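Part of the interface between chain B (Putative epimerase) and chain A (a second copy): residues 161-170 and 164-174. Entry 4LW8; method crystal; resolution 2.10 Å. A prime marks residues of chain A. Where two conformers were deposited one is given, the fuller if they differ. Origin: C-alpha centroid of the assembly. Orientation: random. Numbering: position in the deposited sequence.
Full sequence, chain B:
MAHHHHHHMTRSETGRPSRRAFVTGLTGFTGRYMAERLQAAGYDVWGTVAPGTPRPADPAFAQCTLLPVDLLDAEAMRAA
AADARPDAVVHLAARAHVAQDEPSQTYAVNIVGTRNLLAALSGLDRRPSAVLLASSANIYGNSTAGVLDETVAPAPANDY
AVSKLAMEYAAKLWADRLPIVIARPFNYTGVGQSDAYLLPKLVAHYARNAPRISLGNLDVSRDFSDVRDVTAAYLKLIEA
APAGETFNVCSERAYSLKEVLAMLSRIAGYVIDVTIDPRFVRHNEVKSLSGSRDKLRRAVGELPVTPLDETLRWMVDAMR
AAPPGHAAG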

# COMPACT_ATOMS: atom_id res chain seq x y z
N ALA B 161 -1.18 9.09 3.24
CA ALA B 161 0.15 8.53 3.50
C ALA B 161 0.20 7.04 3.16
O ALA B 161 1.18 6.56 2.60
CB ALA B 161 0.54 8.76 4.96
N VAL B 162 -0.87 6.29 3.46
CA VAL B 162 -0.91 4.88 3.07
C VAL B 162 -0.80 4.77 1.55
O VAL B 162 -0.03 3.94 1.06
CB VAL B 162 -2.19 4.15 3.55
CG1 VAL B 162 -2.24 2.74 3.00
CG2 VAL B 162 -2.27 4.10 5.08
N SER B 163 -1.51 5.62 0.82
CA SER B 163 -1.51 5.55 -0.65
C SER B 163 -0.12 5.86 -1.23
O SER B 163 0.28 5.31 -2.25
CB SER B 163 -2.56 6.52 -1.24
OG SER B 163 -2.08 7.85 -1.31
N LYS B 164 0.61 6.75 -0.57
CA LYS B 164 1.98 7.07 -1.00
C LYS B 164 2.91 5.87 -0.77
O LYS B 164 3.74 5.55 -1.62
CB LYS B 164 2.50 8.31 -0.24
CG LYS B 164 1.95 9.64 -0.78
CD LYS B 164 2.49 9.84 -2.19
CE LYS B 164 2.32 11.25 -2.70
NZ LYS B 164 2.86 11.31 -4.10
N LEU B 165 2.76 5.21 0.38
CA LEU B 165 3.55 4.01 0.66
C LEU B 165 3.20 2.88 -0.32
O LEU B 165 4.08 2.20 -0.84
CB LEU B 165 3.34 3.53 2.09
CG LEU B 165 4.20 2.33 2.51
CD1 LEU B 165 5.70 2.66 2.41
CD2 LEU B 165 3.83 1.89 3.95
N ALA B 166 1.92 2.71 -0.58
CA ALA B 166 1.49 1.67 -1.52
C ALA B 166 2.04 1.97 -2.91
O ALA B 166 2.39 1.05 -3.67
CB ALA B 166 -0.02 1.56 -1.54
N MET B 167 2.10 3.26 -3.24
CA MET B 167 2.65 3.70 -4.53
C MET B 167 4.09 3.23 -4.68
O MET B 167 4.50 2.78 -5.76
CB MET B 167 2.60 5.23 -4.67
CG MET B 167 3.23 5.73 -5.98
SD MET B 167 3.76 7.47 -5.95
CE MET B 167 5.22 7.36 -4.91
N GLU B 168 4.86 3.35 -3.59
CA GLU B 168 6.26 2.93 -3.61
C GLU B 168 6.34 1.46 -3.96
O GLU B 168 7.12 1.06 -4.81
CB GLU B 168 6.95 3.18 -2.26
CG GLU B 168 7.00 4.65 -1.80
CD GLU B 168 7.85 4.83 -0.53
OE1 GLU B 168 8.48 3.84 -0.10
OE2 GLU B 168 7.92 5.96 0.01
N TYR B 169 5.53 0.64 -3.29
CA TYR B 169 5.58 -0.80 -3.50
C TYR B 169 5.09 -1.21 -4.89
O TYR B 169 5.64 -2.13 -5.51
CB TYR B 169 4.76 -1.53 -2.43
CG TYR B 169 5.47 -1.67 -1.10
CD1 TYR B 169 6.53 -2.55 -0.95
CD2 TYR B 169 5.06 -0.91 0.00
CE1 TYR B 169 7.17 -2.68 0.27
CE2 TYR B 169 5.72 -1.02 1.23
CZ TYR B 169 6.75 -1.91 1.36
OH TYR B 169 7.37 -2.05 2.57
N ALA B 170 4.03 -0.56 -5.36
CA ALA B 170 3.50 -0.84 -6.69
C ALA B 170 4.55 -0.45 -7.75
O ALA B 170 4.68 -1.11 -8.77
CB ALA B 170 2.19 -0.10 -6.93
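Chain A, residues 164-174: KLAMEYAAKLW

Chain A is helical from residue 164 through at least Ala171′ and packs against the chain B helix 161-170 in a nearly antiparallel arrangement, with 162° between the N-to-C directions and a closest axis approach of 9.6 Å. In the register, Ala166 pairs with Ala166′, their CA atoms 5.6 Å apart; because the helices run in opposite senses, Val162 then comes opposite Ala170′, CA to CA 6.2 Å.

Apolar packing dominates. The CB atoms of Ala166 and Ala166′ meet at 3.8 Å, small side chains that let the two backbones come close. Val162, chi1 t, points toward chain A: its CG1 lies 3.9 Å from Tyr169′ CB, while its CG2 reaches CD1 of Leu173′ at 3.9 Å. Separately, Val162 CG1 makes a van der Waals contact with the backbone, 3.8 Å from Ala166′ O.

Two reciprocal CH-pi contacts reflect the near twofold relation of the helices. Leu165 CD2 sits over one face of the Tyr169′ ring, 3.6 Å from its centroid and 14° off the normal; Leu165′ CD2 covers a face of the Tyr169 ring equivalently, at 3.6 Å and 13°. Both leucines adopt the same t, p rotamer.

No direct hydrogen bond joins the stretches. Instead, one water bridges the two tyrosine hydroxyls, its O 2.6 Å from Tyr169 OH and 2.5 Å from Tyr169′ OH.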

# COMPACT_ATOMS: atom_id res chain seq x y z
N LYS A 164 -2.68 -6.29 -0.79
CA LYS A 164 -2.87 -6.92 0.53
C LYS A 164 -2.06 -6.20 1.60
O LYS A 164 -2.55 -5.96 2.71
CB LYS A 164 -2.47 -8.40 0.48
CG LYS A 164 -3.52 -9.31 -0.18
CD LYS A 164 -4.80 -9.33 0.66
CE LYS A 164 -5.70 -10.50 0.31
NZ LYS A 164 -6.94 -10.46 1.14
N LEU A 165 -0.83 -5.84 1.27
CA LEU A 165 0.01 -5.07 2.19
C LEU A 165 -0.60 -3.70 2.46
O LEU A 165 -0.64 -3.24 3.60
CB LEU A 165 1.43 -4.90 1.61
CG LEU A 165 2.42 -4.21 2.53
CD1 LEU A 165 2.56 -5.03 3.80
CD2 LEU A 165 3.80 -4.00 1.84
N ALA A 166 -1.09 -3.07 1.40
CA ALA A 166 -1.71 -1.75 1.53
C ALA A 166 -2.96 -1.86 2.40
O ALA A 166 -3.24 -0.97 3.20
CB ALA A 166 -2.05 -1.19 0.15
N MET A 167 -3.70 -2.96 2.25
CA MET A 167 -4.86 -3.21 3.09
C MET A 167 -4.46 -3.21 4.56
O MET A 167 -5.15 -2.63 5.41
CB MET A 167 -5.54 -4.54 2.72
CG MET A 167 -6.76 -4.87 3.59
SD MET A 167 -7.19 -6.63 3.66
CE MET A 167 -5.73 -7.24 4.52
N GLU A 168 -3.33 -3.85 4.88
CA GLU A 168 -2.90 -3.91 6.27
C GLU A 168 -2.69 -2.50 6.81
O GLU A 168 -3.15 -2.18 7.91
CB GLU A 168 -1.61 -4.73 6.44
CG GLU A 168 -1.67 -6.21 6.03
CD GLU A 168 -0.35 -6.93 6.32
OE1 GLU A 168 0.54 -6.32 6.94
OE2 GLU A 168 -0.19 -8.11 5.91
N TYR A 169 -1.99 -1.66 6.04
CA TYR A 169 -1.69 -0.31 6.52
C TYR A 169 -2.97 0.52 6.61
O TYR A 169 -3.15 1.27 7.56
CB TYR A 169 -0.66 0.40 5.62
CG TYR A 169 0.78 -0.04 5.88
CD1 TYR A 169 1.46 0.35 7.03
CD2 TYR A 169 1.45 -0.87 4.97
CE1 TYR A 169 2.77 -0.04 7.26
CE2 TYR A 169 2.74 -1.28 5.21
CZ TYR A 169 3.40 -0.86 6.34
OH TYR A 169 4.68 -1.27 6.56
N ALA A 170 -3.86 0.37 5.63
CA ALA A 170 -5.13 1.10 5.64
C ALA A 170 -5.97 0.69 6.85
O ALA A 170 -6.61 1.53 7.48
CB ALA A 170 -5.93 0.85 4.35
N ALA A 171 -5.93 -0.58 7.18
CA ALA A 171 -6.71 -1.09 8.30
C ALA A 171 -6.22 -0.58 9.66
O ALA A 171 -7.01 -0.33 10.57
CB ALA A 171 -6.73 -2.62 8.28
N LYS A 172 -4.91 -0.45 9.81
CA LYS A 172 -4.35 0.01 11.07
C LYS A 172 -4.78 1.43 11.40
O LYS A 172 -4.65 1.85 12.55
CB LYS A 172 -2.82 -0.11 11.05
CG LYS A 172 -2.37 -1.57 11.02
CD LYS A 172 -0.84 -1.70 11.09
CE LYS A 172 -0.44 -3.17 11.31
NZ LYS A 172 1.02 -3.38 11.48
N LEU A 173 -5.29 2.18 10.42
CA LEU A 173 -5.81 3.52 10.71
C LEU A 173 -7.06 3.44 11.60
O LEU A 173 -7.43 4.42 12.22
CB LEU A 173 -6.14 4.28 9.42
CG LEU A 173 -5.01 4.40 8.39
CD1 LEU A 173 -5.47 5.14 7.14
CD2 LEU A 173 -3.79 5.11 9.00
N TRP A 174 -7.68 2.27 11.67
CA TRP A 174 -8.90 2.07 12.45
C TRP A 174 -8.64 1.45 13.82
O TRP A 174 -9.58 1.11 14.54
CB TRP A 174 -9.89 1.21 11.64
CG TRP A 174 -10.31 1.91 10.38
CD1 TRP A 174 -9.64 1.94 9.18
CD2 TRP A 174 -11.47 2.73 10.22
NE1 TRP A 174 -10.33 2.72 8.28
CE2 TRP A 174 -11.45 3.22 8.89
CE3 TRP A 174 -12.53 3.10 11.06
CZ2 TRP A 174 -12.45 4.05 8.39
CZ3 TRP A 174 -13.53 3.94 10.56
CH2 TRP A 174 -13.48 4.40 9.24
O HOH W 1 6.41 -2.02 4.96